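Local coordinates for protein PA4485 (Pseudomonas aeruginosa, PDB 4AVR) that is probably a lytic transglycosylase of the RlpA family with a strong preference for naked glycan strands that lack stem peptides, at residues M29-A40 / V53-R64. Residues are numbered along the deposited sequence; the frame is centred on the assembly and turned at random.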
ATOM      1  N   MET A  29      -7.619   7.967  10.091  1.00 10.11           N
ATOM      2  CA  MET A  29      -8.606   8.063   9.007  1.00  9.89           C
ATOM      3  C   MET A  29      -8.228   9.225   8.108  1.00  9.75           C
ATOM      4  O   MET A  29      -8.879  10.270   8.094  1.00 12.03           O
ATOM      5  CB  MET A  29     -10.003   8.242   9.571  1.00 10.72           C
ATOM      6  CG  MET A  29     -10.504   6.983  10.272  1.00 11.77           C
ATOM      7  SD  MET A  29     -10.789   5.597   9.146  1.00 12.59           S
ATOM      8  CE  MET A  29     -12.255   6.120   8.284  1.00 13.76           C
ATOM      9  N   THR A  30      -7.155   9.034   7.360  1.00 10.21           N
ATOM     10  CA  THR A  30      -6.541  10.092   6.573  1.00  9.75           C
ATOM     11  C   THR A  30      -6.495   9.698   5.108  1.00  8.94           C
ATOM     12  O   THR A  30      -6.659   8.520   4.740  1.00  9.35           O
ATOM     13  CB  THR A  30      -5.123  10.434   7.081  1.00 10.25           C
ATOM     14  OG1 THR A  30      -4.334   9.241   7.144  1.00 11.02           O
ATOM     15  CG2 THR A  30      -5.188  11.049   8.469  1.00 11.58           C
ATOM     16  N   ALA A  31      -6.257  10.701   4.263  1.00  9.25           N
ATOM     17  CA  ALA A  31      -6.195  10.496   2.834  1.00  8.83           C
ATOM     18  C   ALA A  31      -5.393  11.578   2.125  1.00  8.48           C
ATOM     19  O   ALA A  31      -5.176  12.676   2.634  1.00  9.43           O
ATOM     20  CB  ALA A  31      -7.602  10.421   2.243  1.00 10.05           C
ATOM     21  N   ALA A  32      -4.980  11.234   0.912  1.00  8.63           N
ATOM     22  CA  ALA A  32      -4.323  12.126  -0.031  1.00  8.86           C
ATOM     23  C   ALA A  32      -5.287  12.595  -1.096  1.00  8.73           C
ATOM     24  O   ALA A  32      -6.055  11.794  -1.627  1.00  9.43           O
ATOM     25  CB  ALA A  32      -3.162  11.416  -0.708  1.00  9.66           C
ATOM     26  N   HIS A  33      -5.201  13.876  -1.445  1.00  9.36           N
ATOM     27  CA  HIS A  33      -5.982  14.473  -2.518  1.00  9.84           C
ATOM     28  C   HIS A  33      -5.132  15.547  -3.149  1.00 10.68           C
ATOM     29  O   HIS A  33      -4.294  16.150  -2.480  1.00 11.28           O
ATOM     30  CB  HIS A  33      -7.275  15.049  -1.949  1.00 10.61           C
ATOM     31  CG  HIS A  33      -8.242  15.545  -2.995  1.00 11.26           C
ATOM     32  ND1 HIS A  33      -8.235  16.823  -3.457  1.00 12.49           N
ATOM     33  CD2 HIS A  33      -9.252  14.882  -3.662  1.00 12.53           C
ATOM     34  CE1 HIS A  33      -9.210  16.954  -4.367  1.00 13.59           C
ATOM     35  NE2 HIS A  33      -9.830  15.775  -4.499  1.00 13.20           N
ATOM     36  N   ARG A  34      -5.319  15.813  -4.435  1.00 11.41           N
ATOM     37  CA  ARG A  34      -4.418  16.749  -5.124  1.00 12.53           C
ATOM     38  C   ARG A  34      -4.550  18.195  -4.690  1.00 12.96           C
ATOM     39  O   ARG A  34      -3.579  18.941  -4.749  1.00 14.61           O
ATOM     40  CB  ARG A  34      -4.620  16.676  -6.626  1.00 14.49           C
ATOM     41  CG  ARG A  34      -4.036  15.432  -7.264  1.00 16.31           C
ATOM     42  CD  ARG A  34      -4.430  15.389  -8.716  1.00 16.43           C
ATOM     43  NE  ARG A  34      -4.022  14.154  -9.376  1.00 17.85           N
ATOM     44  CZ  ARG A  34      -4.671  12.999  -9.287  1.00 16.14           C
ATOM     45  NH1 ARG A  34      -5.778  12.921  -8.547  1.00 17.31           N
ATOM     46  NH2 ARG A  34      -4.225  11.929  -9.937  1.00 17.38           N
ATOM     47  N   THR A  35      -5.751  18.605  -4.297  1.00 12.60           N
ATOM     48  CA  THR A  35      -6.016  20.040  -4.103  1.00 14.31           C
ATOM     49  C   THR A  35      -6.746  20.442  -2.826  1.00 14.66           C
ATOM     50  O   THR A  35      -6.634  21.604  -2.425  1.00 16.15           O
ATOM     51  CB  THR A  35      -6.804  20.626  -5.296  1.00 17.57           C
ATOM     52  OG1 THR A  35      -8.060  19.942  -5.425  1.00 19.26           O
ATOM     53  CG2 THR A  35      -6.004  20.521  -6.586  1.00 18.79           C
ATOM     54  N   LEU A  36      -7.492  19.549  -2.186  1.00 13.39           N
ATOM     55  CA  LEU A  36      -8.247  19.963  -1.001  1.00 13.70           C
ATOM     56  C   LEU A  36      -7.294  20.428   0.103  1.00 13.48           C
ATOM     57  O   LEU A  36      -6.204  19.871   0.274  1.00 13.63           O
ATOM     58  CB  LEU A  36      -9.131  18.826  -0.477  1.00 13.55           C
ATOM     59  CG  LEU A  36     -10.430  18.648  -1.241  1.00 14.99           C
ATOM     60  CD1 LEU A  36     -11.033  17.276  -0.934  1.00 15.83           C
ATOM     61  CD2 LEU A  36     -11.422  19.770  -0.948  1.00 17.77           C
ATOM     62  N   PRO A  37      -7.683  21.460   0.858  1.00 14.55           N
ATOM     63  CA  PRO A  37      -6.818  21.905   1.946  1.00 15.12           C
ATOM     64  C   PRO A  37      -6.557  20.813   2.988  1.00 13.37           C
ATOM     65  O   PRO A  37      -7.435  19.991   3.256  1.00 13.65           O
ATOM     66  CB  PRO A  37      -7.604  23.060   2.585  1.00 16.72           C
ATOM     67  CG  PRO A  37      -8.590  23.473   1.553  1.00 19.58           C
ATOM     68  CD  PRO A  37      -8.928  22.244   0.779  1.00 16.85           C
ATOM     69  N   PHE A  38      -5.364  20.800   3.563  1.00 13.63           N
ATOM     70  CA  PHE A  38      -5.071  19.871   4.638  1.00 13.08           C
ATOM     71  C   PHE A  38      -6.041  20.092   5.795  1.00 13.18           C
ATOM     72  O   PHE A  38      -6.277  21.225   6.213  1.00 15.69           O
ATOM     73  CB  PHE A  38      -3.622  20.003   5.109  1.00 13.24           C
ATOM     74  CG  PHE A  38      -2.591  19.709   4.057  1.00 12.73           C
ATOM     75  CD1 PHE A  38      -2.696  18.595   3.238  1.00 11.84           C
ATOM     76  CD2 PHE A  38      -1.485  20.533   3.894  1.00 15.62           C
ATOM     77  CE1 PHE A  38      -1.740  18.327   2.277  1.00 13.15           C
ATOM     78  CE2 PHE A  38      -0.520  20.280   2.943  1.00 16.47           C
ATOM     79  CZ  PHE A  38      -0.645  19.169   2.137  1.00 14.07           C
ATOM     80  N   GLY A  39      -6.609  18.994   6.280  1.00 12.86           N
ATOM     81  CA  GLY A  39      -7.603  19.039   7.329  1.00 13.24           C
ATOM     82  C   GLY A  39      -9.027  18.926   6.820  1.00 13.49           C
ATOM     83  O   GLY A  39      -9.943  18.693   7.605  1.00 14.62           O
ATOM     84  N   ALA A  40      -9.232  19.098   5.517  1.00 12.95           N
ATOM     85  CA  ALA A  40     -10.567  18.968   4.931  1.00 13.60           C
ATOM     86  C   ALA A  40     -11.128  17.575   5.200  1.00 12.86           C
ATOM     87  O   ALA A  40     -10.432  16.581   5.069  1.00 13.59           O
ATOM     88  CB  ALA A  40     -10.532  19.226   3.430  1.00 14.51           C
ATOM     89  N   VAL A  53     -17.052   6.063   4.457  1.00 11.17           N
ATOM     90  CA  VAL A  53     -16.268   6.550   5.595  1.00 11.50           C
ATOM     91  C   VAL A  53     -16.021   8.038   5.416  1.00 10.75           C
ATOM     92  O   VAL A  53     -16.207   8.575   4.326  1.00 11.52           O
ATOM     93  CB  VAL A  53     -14.904   5.839   5.730  1.00 12.28           C
ATOM     94  CG1 VAL A  53     -15.081   4.335   5.904  1.00 13.77           C
ATOM     95  CG2 VAL A  53     -14.001   6.146   4.562  1.00 12.88           C
ATOM     96  N   VAL A  54     -15.585   8.693   6.492  1.00 11.08           N
ATOM     97  CA  VAL A  54     -15.113  10.077   6.426  1.00 11.01           C
ATOM     98  C   VAL A  54     -13.620  10.082   6.727  1.00 10.71           C
ATOM     99  O   VAL A  54     -13.170   9.500   7.726  1.00 12.45           O
ATOM    100  CB  VAL A  54     -15.878  10.976   7.403  1.00 12.87           C
ATOM    101  CG1 VAL A  54     -15.311  12.388   7.377  1.00 14.34           C
ATOM    102  CG2 VAL A  54     -17.356  11.001   7.043  1.00 14.46           C
ATOM    103  N   VAL A  55     -12.861  10.706   5.836  1.00 10.47           N
ATOM    104  CA  VAL A  55     -11.416  10.859   6.008  1.00 10.31           C
ATOM    105  C   VAL A  55     -11.045  12.331   6.056  1.00 10.17           C
ATOM    106  O   VAL A  55     -11.813  13.203   5.648  1.00 11.61           O
ATOM    107  CB  VAL A  55     -10.628  10.157   4.882  1.00 10.68           C
ATOM    108  CG1 VAL A  55     -10.823   8.642   4.935  1.00 13.13           C
ATOM    109  CG2 VAL A  55     -10.991  10.731   3.513  1.00 11.24           C
ATOM    110  N   ARG A  56      -9.852  12.577   6.594  1.00 10.27           N
ATOM    111  CA  ARG A  56      -9.264  13.908   6.705  1.00 10.75           C
ATOM    112  C   ARG A  56      -8.062  13.975   5.765  1.00 10.10           C
ATOM    113  O   ARG A  56      -7.199  13.090   5.793  1.00 10.51           O
ATOM    114  CB  ARG A  56      -8.813  14.068   8.172  1.00 13.37           C
ATOM    115  CG  ARG A  56      -8.064  15.320   8.540  1.00 13.12           C
ATOM    116  CD  ARG A  56      -7.799  15.333  10.042  1.00 14.72           C
ATOM    117  NE  ARG A  56      -6.963  14.223  10.543  1.00 14.95           N
ATOM    118  CZ  ARG A  56      -5.634  14.240  10.563  1.00 14.91           C
ATOM    119  NH1 ARG A  56      -4.957  15.290  10.106  1.00 16.66           N
ATOM    120  NH2 ARG A  56      -4.968  13.211  11.058  1.00 15.48           N
ATOM    121  N   ILE A  57      -7.967  15.020   4.941  1.00  9.93           N
ATOM    122  CA  ILE A  57      -6.881  15.153   3.975  1.00  9.94           C
ATOM    123  C   ILE A  57      -5.591  15.585   4.690  1.00  9.74           C
ATOM    124  O   ILE A  57      -5.570  16.602   5.389  1.00 11.19           O
ATOM    125  CB  ILE A  57      -7.226  16.161   2.850  1.00 10.74           C
ATOM    126  CG1 ILE A  57      -8.532  15.736   2.144  1.00 10.95           C
ATOM    127  CG2 ILE A  57      -6.054  16.318   1.885  1.00 11.60           C
ATOM    128  CD1 ILE A  57      -8.542  14.306   1.615  1.00 11.55           C
ATOM    129  N   ASN A  58      -4.527  14.820   4.504  1.00  9.39           N
ATOM    130  CA  ASN A  58      -3.224  15.176   5.078  1.00  9.89           C
ATOM    131  C   ASN A  58      -2.053  14.930   4.135  1.00  9.57           C
ATOM    132  O   ASN A  58      -0.916  14.957   4.577  1.00 10.28           O
ATOM    133  CB  ASN A  58      -2.998  14.497   6.446  1.00 10.30           C
ATOM    134  CG  ASN A  58      -2.609  13.050   6.311  1.00 10.38           C
ATOM    135  OD1 ASN A  58      -2.742  12.466   5.239  1.00 10.44           O
ATOM    136  ND2 ASN A  58      -2.108  12.459   7.403  1.00 11.07           N
ATOM    137  N   ASP A  59      -2.309  14.714   2.847  1.00  9.40           N
ATOM    138  CA  ASP A  59      -1.227  14.389   1.929  1.00  9.69           C
ATOM    139  C   ASP A  59      -1.612  14.759   0.505  1.00  9.72           C
ATOM    140  O   ASP A  59      -2.786  15.002   0.212  1.00 10.11           O
ATOM    141  CB  ASP A  59      -0.881  12.892   2.025  1.00  9.71           C
ATOM    142  CG  ASP A  59       0.552  12.555   1.614  1.00 10.61           C
ATOM    143  OD1 ASP A  59       1.353  13.453   1.283  1.00 11.11           O
ATOM    144  OD2 ASP A  59       0.881  11.347   1.644  1.00 12.39           O
ATOM    145  N   ARG A  60      -0.597  14.794  -0.352  1.00 10.67           N
ATOM    146  CA  ARG A  60      -0.739  15.004  -1.775  1.00 11.53           C
ATOM    147  C   ARG A  60      -0.509  13.695  -2.515  1.00 12.07           C
ATOM    148  O   ARG A  60      -0.379  12.633  -1.915  1.00 13.85           O
ATOM    149  CB  ARG A  60       0.199  16.142  -2.234  1.00 12.12           C
ATOM    150  CG  ARG A  60      -0.113  17.480  -1.577  1.00 13.56           C
ATOM    151  CD  ARG A  60      -1.494  17.976  -1.956  1.00 14.67           C
ATOM    152  NE  ARG A  60      -1.855  19.194  -1.242  1.00 14.61           N
ATOM    153  CZ  ARG A  60      -3.091  19.480  -0.825  1.00 12.96           C
ATOM    154  NH1 ARG A  60      -4.098  18.641  -1.054  1.00 12.75           N
ATOM    155  NH2 ARG A  60      -3.339  20.602  -0.152  1.00 15.96           N
ATOM    156  N   GLY A  61      -0.502  13.791  -3.838  1.00 14.05           N
ATOM    157  CA  GLY A  61      -0.980  12.700  -4.678  1.00 15.38           C
ATOM    158  C   GLY A  61      -2.508  12.708  -4.653  1.00 14.33           C
ATOM    159  O   GLY A  61      -3.119  13.545  -4.012  1.00 15.20           O
ATOM    160  N   PRO A  62      -3.152  11.738  -5.323  1.00 13.44           N
ATOM    161  CA  PRO A  62      -2.560  10.619  -6.039  1.00 14.05           C
ATOM    162  C   PRO A  62      -1.715  10.953  -7.255  1.00 14.65           C
ATOM    163  O   PRO A  62      -1.711  12.090  -7.757  1.00 16.61           O
ATOM    164  CB  PRO A  62      -3.772   9.813  -6.503  1.00 15.02           C
ATOM    165  CG  PRO A  62      -4.863  10.192  -5.581  1.00 14.93           C
ATOM    166  CD  PRO A  62      -4.609  11.583  -5.167  1.00 14.17           C
ATOM    167  N   PHE A  63      -1.054   9.917  -7.755  1.00 16.55           N
ATOM    168  CA  PHE A  63      -0.003  10.030  -8.759  1.00 17.69           C
ATOM    169  C   PHE A  63      -0.337   9.406 -10.128  1.00 17.88           C
ATOM    170  O   PHE A  63       0.547   9.317 -10.984  1.00 20.01           O
ATOM    171  CB  PHE A  63       1.287   9.395  -8.210  1.00 19.93           C
ATOM    172  CG  PHE A  63       1.712   9.972  -6.894  1.00 24.02           C
ATOM    173  CD1 PHE A  63       2.018  11.327  -6.796  1.00 32.90           C
ATOM    174  CD2 PHE A  63       1.774   9.194  -5.739  1.00 30.99           C
ATOM    175  CE1 PHE A  63       2.403  11.884  -5.593  1.00 30.08           C
ATOM    176  CE2 PHE A  63       2.156   9.747  -4.531  1.00 36.74           C
ATOM    177  CZ  PHE A  63       2.474  11.096  -4.454  1.00 48.59           C
ATOM    178  N   ARG A  64      -1.584   8.970 -10.326  1.00 17.86           N
ATOM    179  CA  ARG A  64      -2.024   8.445 -11.610  1.00 17.15           C
ATOM    180  C   ARG A  64      -3.322   9.135 -12.044  1.00 17.33           C
ATOM    181  O   ARG A  64      -4.215   9.335 -11.221  1.00 17.12           O
ATOM    182  CB  ARG A  64      -2.281   6.928 -11.492  1.00 19.73           C
ATOM    183  CG  ARG A  64      -1.053   6.059 -11.229  1.00 23.52           C
ATOM    184  CD  ARG A  64      -0.154   5.917 -12.446  1.00 28.64           C
ATOM    185  NE  ARG A  64      -0.715   4.993 -13.425  1.00 29.10           N
ATOM    186  CZ  ARG A  64      -0.247   4.838 -14.660  1.00 33.07           C
ATOM    187  NH1 ARG A  64       0.782   5.565 -15.090  1.00 40.76           N
ATOM    188  NH2 ARG A  64      -0.820   3.965 -15.477  1.00 45.02           N
TER
HETATM  189  O   HOH W   1      -1.763   9.487   8.481  1.00 11.23           O
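Ile57 and Ala31 meet at the apolar centre of this contact, where strands 30-32 and 53-59 run parallel in the double-psi beta-barrel expected of the RlpA family. The CB of Ala31 lies 3.6 Å from CG2 of Val55 and 4.0 Å from CD1 of Ile57, and the Ala31 side chain also touches Ile69 and Val71 of the neighbouring strand 67-71. With CG1 anti to its carbonyl carbon (chi1 -57°), Ile57 sends CG1 toward the CB atoms of Leu36 and Ala40, and its CD1 reaches CB of His33. At one end, the bent Met29 chain crosses Val53 at about a right angle, CE against CB.

Backbone evidence for the parallel pairing is the alternation Arg56 N to Met29 O, Ala31 N to Arg56 O and Asn58 N to Ala31 O. With the Pro37–Ala40 type II turn, the other edge of strand 53-59 is met at Ile57 by Gly39 N to Ile57 O and Ile57 N to Ala40 O, ahead of strand 41-46, which pairs with Val55 and Val53; segment 29-40 thus flanks Ile57 on two sides.

On the Thr30 face, Thr30 CG2 sits over one face of the Arg56 guanidinium, 3.4 Å from Arg56 NH2, while Arg56 NH1 forms a salt bridge with Glu22. A water joins Thr30 OG1 to ND2 of Asn58, which also binds Glu22.

Farther out, the Arg60 guanidinium lies flat on the Phe38 ring, centres 4.2 Å apart and planes at 22°. The edge of the Arg60 guanidinium grips the loop at residues 33-36: Arg60 NH1 donates to His33 O at 2.9 Å, and this acceptor lies within 2° of the guanidinium plane. The same guanidinium meets Leu36 O end-on, both nitrogens gripping one atom, 2.8 Å from Arg60 NH1 and 3.0 Å from Arg60 NH2.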